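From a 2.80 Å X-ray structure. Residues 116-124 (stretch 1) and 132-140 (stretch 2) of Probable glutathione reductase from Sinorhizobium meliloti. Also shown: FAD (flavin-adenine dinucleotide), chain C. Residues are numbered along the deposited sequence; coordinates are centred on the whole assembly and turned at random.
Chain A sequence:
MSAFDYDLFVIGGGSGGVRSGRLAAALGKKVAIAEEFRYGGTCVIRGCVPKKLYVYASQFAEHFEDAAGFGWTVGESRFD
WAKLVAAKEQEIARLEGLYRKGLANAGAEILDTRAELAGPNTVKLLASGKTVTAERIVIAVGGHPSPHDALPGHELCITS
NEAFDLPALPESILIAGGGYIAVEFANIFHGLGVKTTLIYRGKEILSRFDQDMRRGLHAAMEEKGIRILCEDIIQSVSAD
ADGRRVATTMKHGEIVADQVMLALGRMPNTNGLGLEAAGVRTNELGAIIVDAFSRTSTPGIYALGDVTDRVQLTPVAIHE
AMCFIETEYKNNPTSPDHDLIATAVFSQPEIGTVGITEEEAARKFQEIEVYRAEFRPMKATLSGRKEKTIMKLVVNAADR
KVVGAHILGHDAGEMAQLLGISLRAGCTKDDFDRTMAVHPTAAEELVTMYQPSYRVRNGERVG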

# COMPACT_ATOMS: atom_id res chain seq x y z
N GLU A 116 -3.57 -41.05 13.47
CA GLU A 116 -3.04 -41.07 14.83
C GLU A 116 -1.74 -41.84 14.90
O GLU A 116 -1.34 -42.50 13.93
N LEU A 117 -1.10 -41.77 16.05
CA LEU A 117 0.20 -42.37 16.23
C LEU A 117 0.15 -43.66 17.02
O LEU A 117 -0.35 -43.69 18.15
N ALA A 118 0.65 -44.72 16.38
CA ALA A 118 0.93 -46.00 17.02
C ALA A 118 2.27 -45.94 17.78
O ALA A 118 2.36 -45.30 18.84
N GLY A 119 3.31 -46.59 17.23
CA GLY A 119 4.68 -46.51 17.75
C GLY A 119 5.32 -45.13 17.56
O GLY A 119 4.63 -44.10 17.59
N PRO A 120 6.66 -45.09 17.41
CA PRO A 120 7.30 -43.81 17.09
C PRO A 120 7.72 -43.69 15.61
O PRO A 120 8.28 -42.67 15.22
N ASN A 121 7.45 -44.74 14.83
CA ASN A 121 7.66 -44.72 13.37
C ASN A 121 6.44 -45.28 12.66
O ASN A 121 6.49 -45.55 11.46
N THR A 122 5.34 -45.44 13.40
CA THR A 122 4.13 -46.09 12.91
C THR A 122 2.89 -45.19 13.07
O THR A 122 2.62 -44.68 14.16
N VAL A 123 2.14 -45.02 12.00
CA VAL A 123 0.98 -44.14 11.99
C VAL A 123 -0.26 -44.95 11.66
O VAL A 123 -0.27 -45.68 10.67
N LYS A 124 -1.31 -44.82 12.48
CA LYS A 124 -2.60 -45.45 12.16
C LYS A 124 -3.56 -44.48 11.46
O LYS A 124 -3.60 -43.29 11.77
N VAL A 132 0.39 -47.87 9.35
CA VAL A 132 1.44 -47.54 8.38
C VAL A 132 2.76 -47.08 9.02
O VAL A 132 2.75 -46.40 10.05
N THR A 133 3.88 -47.44 8.41
CA THR A 133 5.20 -47.04 8.91
C THR A 133 5.88 -45.98 8.03
O THR A 133 5.83 -46.05 6.80
N ALA A 134 6.50 -45.00 8.68
CA ALA A 134 7.34 -44.00 8.02
C ALA A 134 8.66 -43.83 8.77
O ALA A 134 8.73 -44.10 9.98
N GLU A 135 9.69 -43.38 8.06
CA GLU A 135 11.01 -43.10 8.64
C GLU A 135 11.03 -41.78 9.43
O GLU A 135 11.49 -41.73 10.58
N ARG A 136 10.46 -40.75 8.83
CA ARG A 136 10.34 -39.46 9.47
C ARG A 136 8.88 -39.13 9.50
O ARG A 136 8.16 -39.49 8.61
N ILE A 137 8.44 -38.44 10.54
CA ILE A 137 7.05 -37.98 10.59
C ILE A 137 6.98 -36.50 10.92
O ILE A 137 7.74 -36.01 11.75
N VAL A 138 6.07 -35.79 10.26
CA VAL A 138 5.83 -34.39 10.55
C VAL A 138 4.41 -34.19 11.08
O VAL A 138 3.45 -34.60 10.45
N ILE A 139 4.30 -33.57 12.24
CA ILE A 139 3.01 -33.31 12.83
C ILE A 139 2.62 -31.83 12.60
O ILE A 139 2.94 -30.95 13.40
N ALA A 140 1.95 -31.58 11.48
CA ALA A 140 1.53 -30.24 11.12
C ALA A 140 0.03 -30.13 11.26
O ALA A 140 -0.70 -29.84 10.31

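The two stretches meet as antiparallel strands, 122-124 against 132-134. Backbone hydrogen bonds set the register. V123 N donates to V132 O at 2.5 Å, which is very short, and V132 N returns a bond to V123 O at 2.6 Å. A134 N donates to N121 O at 2.8 Å. Side chains alternate about this ladder: T122 and T133 lie on one face of the sheet, V123 and V132 on the other.

T122 and T133 are a non-hydrogen-bonded pair, with their CA atoms 4.2 Å apart. T122 has chi1 m, at -39°, and T133 has chi1 p. In these rotamers the two methyls face each other, T122 CG2 to T133 CG2 at 4.0 Å. The hydroxyl of T133, OG1, is hydrogen-bonded elsewhere in the structure.

V123 is buried. Its chi1 is t, at -171°, and this places V123 CG2 3.9 Å from I137 CD1. V132, across from V123, has chi1 of 139°, between wells. The two valines are the hydrogen-bonded pair of the ladder, with CA atoms 5.0 Å apart.

I137 is the hub of the apolar packing. It follows the corner at E135 and R136, and its CA-to-CB bond points toward stretch 1. Chi1 is m and chi2 is 148°, between wells. The side chain thus reaches out to CD1, which meets several residues. I137 CD1 lies 4.3 Å from L117 CD2, 4.0 Å from N121 CA and 4.0 Å from P120 O.

L117 starts sideways, but its end comes nearer. With chi1 m and chi2 t, its two methyls serve two isoleucines. L117 CD2 faces I137, while L117 CD1 packs against I139 CD1 at 3.9 Å. The CA-to-CB bond of I139 points toward stretch 1, and its rotamer is also m, t, an extended form that carries CD1 to the leucine. V138, between the two isoleucines, is out of reach of stretch 1. It is buried with chi1 t.

Polar side chains make no hydrogen bond or salt bridge between the stretches. N121 has chi1 of -23°, between wells, and its contribution to the ladder is its backbone O. K124 is p at chi1 and t beyond, so the chain is extended past the first turn. K124 NZ forms a long salt bridge with E116 OE1 at 3.9 Å, within stretch 1. R136 NH2 bonds to E135 O at 2.8 Å: chi1 and chi2, both m, fold the arginine back toward its neighbour's carbonyl.

FAD lies near the end of stretch 2, where A140 O is 3.4 Å from FAD C5B.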

# COMPACT_ATOMS: atom_id res chain seq x y z
CB GLU A 116 -4.05 -41.65 15.80
CG GLU A 116 -4.91 -40.61 16.50
CD GLU A 116 -6.10 -41.23 17.22
OE1 GLU A 116 -5.91 -42.21 17.99
OE2 GLU A 116 -7.23 -40.72 17.01
CB LEU A 117 1.14 -41.39 16.91
CG LEU A 117 1.74 -40.36 15.96
CD1 LEU A 117 2.22 -39.14 16.72
CD2 LEU A 117 2.88 -40.99 15.18
CB ALA A 118 0.95 -47.11 15.98
CB PRO A 120 8.52 -43.79 18.02
CG PRO A 120 8.60 -45.17 18.65
CD PRO A 120 7.64 -46.06 17.91
CB ASN A 121 8.88 -45.54 12.96
CG ASN A 121 9.88 -45.70 14.08
OD1 ASN A 121 9.61 -46.34 15.10
ND2 ASN A 121 11.07 -45.14 13.89
CB THR A 122 3.87 -47.41 13.65
OG1 THR A 122 5.11 -48.10 13.86
CG2 THR A 122 2.94 -48.30 12.85
CB VAL A 123 1.12 -43.03 10.93
CG1 VAL A 123 0.01 -42.00 11.09
CG2 VAL A 123 2.48 -42.36 10.99
CB LYS A 124 -3.26 -46.12 13.38
CG LYS A 124 -3.71 -45.20 14.51
CD LYS A 124 -4.39 -46.00 15.61
CE LYS A 124 -4.60 -45.18 16.88
NZ LYS A 124 -5.07 -46.02 18.02
CB VAL A 132 0.91 -46.51 7.36
CG1 VAL A 132 1.94 -45.44 7.04
CG2 VAL A 132 0.40 -47.21 6.10
CB THR A 133 6.15 -48.24 9.07
OG1 THR A 133 6.34 -48.86 7.79
CG2 THR A 133 5.59 -49.26 10.06
CB ALA A 134 6.61 -42.68 7.89
CB GLU A 135 12.10 -43.11 7.56
CG GLU A 135 13.52 -42.95 8.10
CD GLU A 135 14.59 -43.10 7.04
OE1 GLU A 135 14.60 -42.31 6.06
OE2 GLU A 135 15.45 -44.01 7.19
CB ARG A 136 11.05 -38.42 8.65
CG ARG A 136 12.54 -38.63 8.58
CD ARG A 136 13.18 -38.38 9.93
NE ARG A 136 14.59 -38.74 9.94
CZ ARG A 136 15.04 -39.92 10.31
NH1 ARG A 136 16.34 -40.17 10.29
NH2 ARG A 136 14.20 -40.86 10.71
CB ILE A 137 6.18 -38.79 11.56
CG1 ILE A 137 6.12 -40.26 11.11
CG2 ILE A 137 4.77 -38.22 11.62
CD1 ILE A 137 6.01 -41.28 12.23
CB VAL A 138 6.06 -33.52 9.32
CG1 VAL A 138 5.55 -32.10 9.55
CG2 VAL A 138 7.54 -33.51 8.97
CB ILE A 139 3.01 -33.67 14.33
CG1 ILE A 139 3.24 -35.17 14.49
CG2 ILE A 139 1.71 -33.30 15.00
CD1 ILE A 139 3.59 -35.56 15.90
CB ALA A 140 1.97 -29.91 9.71
PA FAD C . -3.57 -25.63 9.85
O1A FAD C . -4.28 -25.28 11.14
O2A FAD C . -3.56 -24.70 8.66
O5B FAD C . -4.12 -27.04 9.32
C5B FAD C . -3.67 -28.30 9.84
C4B FAD C . -4.64 -29.34 9.30
O4B FAD C . -4.51 -30.60 9.95
C3B FAD C . -6.07 -28.87 9.51
O3B FAD C . -6.72 -28.80 8.24
C2B FAD C . -6.67 -29.91 10.44
O2B FAD C . -8.05 -30.13 10.15
C1B FAD C . -5.82 -31.14 10.19
N9A FAD C . -5.73 -32.06 11.35
C8A FAD C . -5.78 -31.69 12.64
N7A FAD C . -5.64 -32.74 13.48
C5A FAD C . -5.49 -33.82 12.71
C6A FAD C . -5.29 -35.25 12.99
N6A FAD C . -5.26 -35.65 14.28
N1A FAD C . -5.17 -36.09 11.92
C2A FAD C . -5.23 -35.63 10.65
N3A FAD C . -5.41 -34.33 10.33
C4A FAD C . -5.54 -33.39 11.30
N1 FAD C . -2.43 -16.05 9.57
C2 FAD C . -1.84 -15.09 8.83
O2 FAD C . -0.62 -15.16 8.58
N3 FAD C . -2.54 -14.04 8.35
C4 FAD C . -3.86 -13.88 8.57
O4 FAD C . -4.48 -12.89 8.09
C4X FAD C . -4.57 -14.89 9.39
N5 FAD C . -5.89 -14.81 9.65
C5X FAD C . -6.50 -15.76 10.40
C6 FAD C . -7.87 -15.67 10.68
C7 FAD C . -8.50 -16.65 11.45
C7M FAD C . -9.98 -16.51 11.72
C8 FAD C . -7.72 -17.81 11.98
C8M FAD C . -8.35 -18.90 12.81
C9 FAD C . -6.36 -17.90 11.71
C9A FAD C . -5.72 -16.93 10.94
N10 FAD C . -4.35 -17.04 10.67
C10 FAD C . -3.74 -16.02 9.89
C1' FAD C . -3.58 -18.18 11.21
C2' FAD C . -3.30 -19.26 10.18
O2' FAD C . -4.54 -19.70 9.61
C3' FAD C . -2.54 -20.42 10.82
O3' FAD C . -1.43 -19.88 11.55
C4' FAD C . -2.02 -21.44 9.81
O4' FAD C . -3.13 -22.10 9.18
C5' FAD C . -1.13 -22.47 10.47
O5' FAD C . -1.27 -23.71 9.77
P FAD C . -0.79 -25.14 10.37
O1P FAD C . 0.29 -25.71 9.46
O2P FAD C . -0.55 -25.02 11.85
O3P FAD C . -2.06 -26.09 10.17